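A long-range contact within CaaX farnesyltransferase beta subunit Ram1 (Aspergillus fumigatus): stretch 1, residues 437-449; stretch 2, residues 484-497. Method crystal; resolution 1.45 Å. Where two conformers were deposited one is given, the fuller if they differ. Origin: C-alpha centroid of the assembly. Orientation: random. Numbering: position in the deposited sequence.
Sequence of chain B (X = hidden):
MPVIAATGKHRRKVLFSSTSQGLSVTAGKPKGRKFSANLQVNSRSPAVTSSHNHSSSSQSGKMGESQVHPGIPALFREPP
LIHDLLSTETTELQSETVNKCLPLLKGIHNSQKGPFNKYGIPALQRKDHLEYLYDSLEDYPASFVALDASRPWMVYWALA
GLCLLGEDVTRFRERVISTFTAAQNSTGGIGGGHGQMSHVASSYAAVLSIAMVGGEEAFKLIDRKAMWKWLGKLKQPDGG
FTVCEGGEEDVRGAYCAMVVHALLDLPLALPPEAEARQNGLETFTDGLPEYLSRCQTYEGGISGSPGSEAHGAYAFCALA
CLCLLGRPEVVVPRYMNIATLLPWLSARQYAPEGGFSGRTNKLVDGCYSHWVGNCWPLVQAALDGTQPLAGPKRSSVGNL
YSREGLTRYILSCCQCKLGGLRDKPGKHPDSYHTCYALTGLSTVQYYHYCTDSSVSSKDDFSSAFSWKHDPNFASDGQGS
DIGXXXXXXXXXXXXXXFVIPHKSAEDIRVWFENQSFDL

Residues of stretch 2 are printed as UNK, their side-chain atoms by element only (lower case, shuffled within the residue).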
# COMPACT_ATOMS: atom_id res chain seq x y z
N ALA B 437 -11.93 -5.93 -2.35
CA ALA B 437 -13.24 -5.30 -2.10
C ALA B 437 -14.03 -6.14 -1.08
O ALA B 437 -14.64 -5.55 -0.18
CB ALA B 437 -14.03 -5.17 -3.38
N LEU B 438 -13.97 -7.47 -1.18
CA LEU B 438 -14.65 -8.31 -0.19
C LEU B 438 -14.03 -8.13 1.19
O LEU B 438 -14.72 -8.10 2.20
CB LEU B 438 -14.65 -9.77 -0.61
CG LEU B 438 -15.52 -10.07 -1.85
CD1 LEU B 438 -15.21 -11.51 -2.28
CD2 LEU B 438 -17.01 -9.94 -1.53
N THR B 439 -12.70 -8.02 1.24
CA THR B 439 -12.01 -7.88 2.52
C THR B 439 -12.49 -6.59 3.21
O THR B 439 -12.81 -6.55 4.40
CB THR B 439 -10.49 -7.86 2.30
OG1 THR B 439 -10.06 -9.15 1.85
CG2 THR B 439 -9.78 -7.58 3.59
N GLY B 440 -12.56 -5.49 2.45
CA GLY B 440 -13.05 -4.24 3.00
C GLY B 440 -14.52 -4.27 3.41
O GLY B 440 -14.85 -3.69 4.44
N LEU B 441 -15.37 -4.96 2.63
CA LEU B 441 -16.75 -5.10 3.05
C LEU B 441 -16.80 -5.86 4.38
O LEU B 441 -17.58 -5.52 5.28
CB LEU B 441 -17.50 -5.84 1.95
CG LEU B 441 -19.03 -6.00 2.30
CD1 LEU B 441 -19.77 -4.66 2.54
CD2 LEU B 441 -19.65 -6.78 1.11
N SER B 442 -15.95 -6.88 4.54
CA SER B 442 -15.97 -7.62 5.82
C SER B 442 -15.59 -6.67 6.95
O SER B 442 -16.19 -6.70 8.03
CB SER B 442 -15.08 -8.84 5.76
OG SER B 442 -15.17 -9.50 7.04
N THR B 443 -14.54 -5.84 6.77
CA THR B 443 -14.09 -4.95 7.85
C THR B 443 -15.21 -4.10 8.40
O THR B 443 -15.33 -3.90 9.61
CB THR B 443 -13.00 -3.98 7.29
OG1 THR B 443 -11.89 -4.75 6.86
CG2 THR B 443 -12.56 -2.87 8.28
N VAL B 444 -16.06 -3.58 7.51
CA VAL B 444 -17.15 -2.72 8.00
C VAL B 444 -18.20 -3.47 8.81
O VAL B 444 -19.00 -2.84 9.53
CB VAL B 444 -17.88 -1.91 6.89
CG1 VAL B 444 -16.92 -1.08 6.03
CG2 VAL B 444 -18.75 -2.75 6.02
N GLN B 445 -18.19 -4.78 8.70
CA GLN B 445 -19.21 -5.60 9.38
C GLN B 445 -18.78 -6.07 10.75
O GLN B 445 -19.55 -6.81 11.39
CB GLN B 445 -19.53 -6.79 8.48
CG GLN B 445 -20.10 -6.36 7.16
CD GLN B 445 -20.24 -7.54 6.18
OE1 GLN B 445 -19.57 -8.58 6.32
NE2 GLN B 445 -21.06 -7.35 5.15
N TYR B 446 -17.58 -5.73 11.22
CA TYR B 446 -17.11 -6.19 12.53
C TYR B 446 -16.49 -5.08 13.33
O TYR B 446 -15.88 -4.15 12.75
CB TYR B 446 -16.01 -7.30 12.37
CG TYR B 446 -16.63 -8.52 11.78
CD1 TYR B 446 -17.26 -9.43 12.63
CD2 TYR B 446 -16.67 -8.74 10.39
CE1 TYR B 446 -17.99 -10.50 12.12
CE2 TYR B 446 -17.36 -9.84 9.83
CZ TYR B 446 -18.05 -10.68 10.70
OH TYR B 446 -18.79 -11.70 10.20
N TYR B 447 -16.60 -5.21 14.65
CA TYR B 447 -15.68 -4.54 15.59
C TYR B 447 -14.41 -5.41 15.61
O TYR B 447 -14.51 -6.63 15.92
CB TYR B 447 -16.30 -4.55 17.00
CG TYR B 447 -17.59 -3.77 17.12
CD1 TYR B 447 -17.56 -2.40 17.24
CD2 TYR B 447 -18.84 -4.41 17.20
CE1 TYR B 447 -18.74 -1.66 17.39
CE2 TYR B 447 -20.03 -3.70 17.33
CZ TYR B 447 -19.97 -2.31 17.42
OH TYR B 447 -21.13 -1.58 17.57
N HIS B 448 -13.25 -4.83 15.26
CA HIS B 448 -12.00 -5.56 15.38
C HIS B 448 -11.20 -4.80 16.43
O HIS B 448 -11.01 -3.59 16.32
CB HIS B 448 -11.22 -5.46 14.02
CG HIS B 448 -11.78 -6.38 12.97
ND1 HIS B 448 -11.81 -7.76 13.10
CD2 HIS B 448 -12.31 -6.10 11.74
CE1 HIS B 448 -12.35 -8.29 12.00
NE2 HIS B 448 -12.65 -7.30 11.15
N TYR B 449 -10.68 -5.50 17.43
CA TYR B 449 -9.95 -4.83 18.52
C TYR B 449 -8.94 -5.77 19.12
O TYR B 449 -9.02 -6.99 18.91
CB TYR B 449 -10.95 -4.39 19.62
CG TYR B 449 -11.86 -5.48 20.08
CD1 TYR B 449 -13.08 -5.73 19.45
CD2 TYR B 449 -11.50 -6.28 21.16
CE1 TYR B 449 -13.90 -6.79 19.88
CE2 TYR B 449 -12.34 -7.31 21.60
CZ TYR B 449 -13.50 -7.57 20.94
OH TYR B 449 -14.30 -8.59 21.42
N UNK B 484 -25.00 -0.42 6.40
CA UNK B 484 -26.02 -0.34 5.33
C UNK B 484 -26.00 -1.54 4.40
O UNK B 484 -26.79 -1.64 3.46
c UNK B 484 -24.57 1.10 3.76
c UNK B 484 -26.06 2.16 5.47
c UNK B 484 -25.94 0.99 4.52
N UNK B 485 -25.10 -2.49 4.68
CA UNK B 485 -25.24 -3.85 4.11
C UNK B 485 -26.45 -4.53 4.82
O UNK B 485 -26.88 -4.09 5.88
c UNK B 485 -24.03 -5.53 6.76
c UNK B 485 -22.37 -3.47 7.68
c UNK B 485 -22.90 -4.41 8.59
c UNK B 485 -23.53 -4.58 5.84
c UNK B 485 -23.94 -4.64 4.40
c UNK B 485 -23.73 -5.42 8.14
c UNK B 485 -22.68 -3.58 6.30
N UNK B 486 -26.89 -5.62 4.24
CA UNK B 486 -27.88 -6.46 4.98
C UNK B 486 -27.12 -7.60 5.67
O UNK B 486 -25.95 -7.93 5.34
c UNK B 486 -29.57 -6.10 3.12
o UNK B 486 -28.23 -8.18 3.29
c UNK B 486 -28.89 -7.12 4.02
N UNK B 487 -27.76 -8.27 6.64
CA UNK B 487 -27.09 -9.44 7.23
C UNK B 487 -26.90 -10.57 6.24
O UNK B 487 -25.97 -11.33 6.38
c UNK B 487 -26.17 -8.88 10.06
c UNK B 487 -27.62 -8.87 9.62
c UNK B 487 -27.85 -9.90 8.48
o UNK B 487 -25.67 -7.80 10.46
o UNK B 487 -25.54 -9.97 9.99
N UNK B 488 -27.74 -10.62 5.20
CA UNK B 488 -27.53 -11.57 4.12
C UNK B 488 -26.19 -11.32 3.39
O UNK B 488 -25.68 -12.24 2.74
c UNK B 488 -29.78 -12.48 3.38
o UNK B 488 -29.86 -13.11 4.44
n UNK B 488 -30.62 -12.63 2.37
c UNK B 488 -28.65 -11.50 3.10
N UNK B 489 -25.65 -10.11 3.49
CA UNK B 489 -24.34 -9.77 2.84
C UNK B 489 -23.16 -10.07 3.80
O UNK B 489 -22.02 -9.69 3.47
o UNK B 489 -25.84 -8.61 0.69
c UNK B 489 -25.40 -7.81 1.58
o UNK B 489 -25.80 -6.62 1.70
c UNK B 489 -24.32 -8.26 2.54
N UNK B 490 -23.40 -10.60 5.01
CA UNK B 490 -22.30 -10.77 5.98
C UNK B 490 -21.25 -11.76 5.54
O UNK B 490 -21.53 -12.87 5.10
c UNK B 490 -22.18 -9.15 10.68
n UNK B 490 -22.79 -7.99 10.97
c UNK B 490 -21.74 -11.35 8.40
n UNK B 490 -20.84 -9.25 10.83
c UNK B 490 -22.25 -11.48 9.83
c UNK B 490 -22.88 -11.17 7.37
n UNK B 490 -22.87 -10.22 10.27
N UNK B 491 -19.99 -11.29 5.63
CA UNK B 491 -18.84 -12.12 5.31
C UNK B 491 -18.13 -12.57 6.56
O UNK B 491 -18.36 -12.03 7.65
c UNK B 491 -17.87 -11.22 4.48
c UNK B 491 -18.85 -11.86 2.22
c UNK B 491 -17.43 -9.76 2.45
c UNK B 491 -18.46 -10.70 3.16
N UNK B 492 -17.26 -13.57 6.42
CA UNK B 492 -16.45 -14.03 7.53
C UNK B 492 -15.48 -12.93 7.96
O UNK B 492 -14.95 -12.23 7.12
c UNK B 492 -14.57 -15.72 7.88
c UNK B 492 -15.73 -15.31 7.05
c UNK B 492 -16.75 -16.44 6.74
N UNK B 493 -15.23 -12.77 9.27
CA UNK B 493 -14.25 -11.72 9.71
C UNK B 493 -12.81 -12.14 9.31
O UNK B 493 -12.46 -13.33 9.32
c UNK B 493 -15.85 -13.52 10.37
c UNK B 493 -15.02 -13.06 11.58
c UNK B 493 -14.41 -11.70 11.25
N UNK B 494 -12.00 -11.14 8.94
CA UNK B 494 -10.58 -11.34 8.67
C UNK B 494 -9.73 -10.61 9.70
O UNK B 494 -10.09 -9.53 10.19
c UNK B 494 -9.33 -11.66 5.12
c UNK B 494 -10.21 -10.84 7.28
c UNK B 494 -10.92 -13.98 5.19
c UNK B 494 -10.98 -13.03 6.24
c UNK B 494 -10.18 -11.88 6.19
c UNK B 494 -10.06 -13.76 4.09
c UNK B 494 -9.24 -12.56 4.08
N UNK B 495 -8.60 -11.19 10.00
CA UNK B 495 -7.67 -10.54 10.93
C UNK B 495 -7.08 -9.29 10.25
O UNK B 495 -6.60 -9.36 9.12
c UNK B 495 -6.54 -11.55 11.17
n UNK B 495 -4.78 -10.14 12.30
c UNK B 495 -4.14 -10.09 13.46
c UNK B 495 -5.65 -11.22 12.31
c UNK B 495 -5.54 -11.80 13.53
n UNK B 495 -4.61 -11.07 14.24
N UNK B 496 -7.13 -8.14 10.91
CA UNK B 496 -6.67 -6.92 10.20
C UNK B 496 -5.18 -6.87 9.87
O UNK B 496 -4.81 -6.12 8.97
c UNK B 496 -7.03 -5.77 11.10
c UNK B 496 -7.74 -7.92 12.22
c UNK B 496 -7.55 -6.44 12.37
N UNK B 497 -4.33 -7.62 10.58
CA UNK B 497 -2.91 -7.63 10.22
C UNK B 497 -2.61 -8.76 9.21
O UNK B 497 -1.89 -8.53 8.25
c UNK B 497 -1.47 -7.08 13.81
c UNK B 497 -0.57 -8.08 11.09
c UNK B 497 -2.22 -6.81 12.47
c UNK B 497 -2.04 -7.93 11.46
O HOH W 1 -13.19 -8.51 8.66

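Position 484 carries three carbons, one bearing the other two, and stays clear of stretch 1. A fork at the first carbon with nothing beyond is valine: Val-484.

Position 485 has one carbon and then a ring of six carbons, with no oxygen. The face of the ring lies against CG of Gln-445, which sits 3.6 Å from the ring centroid in a CH-pi contact. This is Phe-485. Its CD2 also packs 4.0 Å from CG2 of Val-444.

Position 486 has one carbon carrying an oxygen and a carbon. Its CA-to-CB bond points away from stretch 1. It is Thr-486.

Position 487 has three carbons, the third bearing two oxygens. It makes no contact with stretch 1. The carboxylate makes it Glu-487.

Position 488 has two carbons, the second bearing an oxygen and a nitrogen. This amide is exposed and makes no contact with stretch 1. It is Asn-488.

Position 489 has two carbons, the second bearing two oxygens. Its CB lies 4.3 Å from NE2 of Gln-445, and its backbone O accepts a hydrogen bond from that NE2 at 3.0 Å. It is Asp-489. Its OD2 accepts a hydrogen bond from N of Thr-486 at 2.9 Å, which links the residue just before the 3-10 segment to its last residue.

Position 490 has three carbons, a nitrogen, then a carbon carrying two more nitrogens. One end nitrogen donates to O of Gln-445 at 2.8 Å and lies over one face of the Tyr-446 ring. Only a guanidinium fits, so this is Arg-490, and the nitrogen is NH1. The cation-pi contact is off-centre, with CZ of Arg-490 4.9 Å from the centroid of that ring. NE of Arg-490 forms a salt bridge with OE1 of Glu-487 at 2.7 Å, which helps hold the guanidinium in place.

Position 491 has four carbons, forked at the second. One end carbon packs 4.0 Å from CD2 of Leu-438 and 4.0 Å from CD2 of Leu-441. Its backbone N donates to OE1 of Gln-445 at 2.8 Å, and its O accepts OH of Tyr-446 at 2.6 Å. This is Leu-491, and the end carbon is CD1.

Position 492 has one carbon carrying two carbons. Its CA-to-CB bond points away from stretch 1, but its backbone O accepts OG of Ser-442 at 2.7 Å. It is Val-492.

Position 493 has three carbons closing a ring onto the backbone N. Its CB lies 3.6 Å from the centroid of the Tyr-446 ring, on the face opposite Arg-490. It is Pro-493.

Position 494 has one carbon and a six-carbon ring. A ring carbon lies 4.2 Å from OG1 of Thr-439. It is Phe-494, and the carbon is CE2.

Position 495 has one carbon and a five-membered ring with two nitrogens. Its CA-to-CB bond points away from stretch 1. It is His-495.

Position 496 again closes three carbons onto N. It sits over a face of the His-448 ring. It is Pro-496.

Position 497 has four carbons, forked at the first, with one longer arm. It does not reach stretch 1. It is Ile-497.

Four of the five hydrogen bonds join stretch 1 side chains to stretch 2 backbone; Arg-490 returns the fifth to O of Gln-445. The Gln-445 amide spans Asp-489 and Leu-491, while Arg-490 and Pro-493 sandwich Tyr-446. One water bridges Ser-442, His-448 and Phe-494. Leu-491 packs against Leu-438 and Leu-441 of the helix.

Stretch 2 (484-497) VFTENDRLVPFHPI
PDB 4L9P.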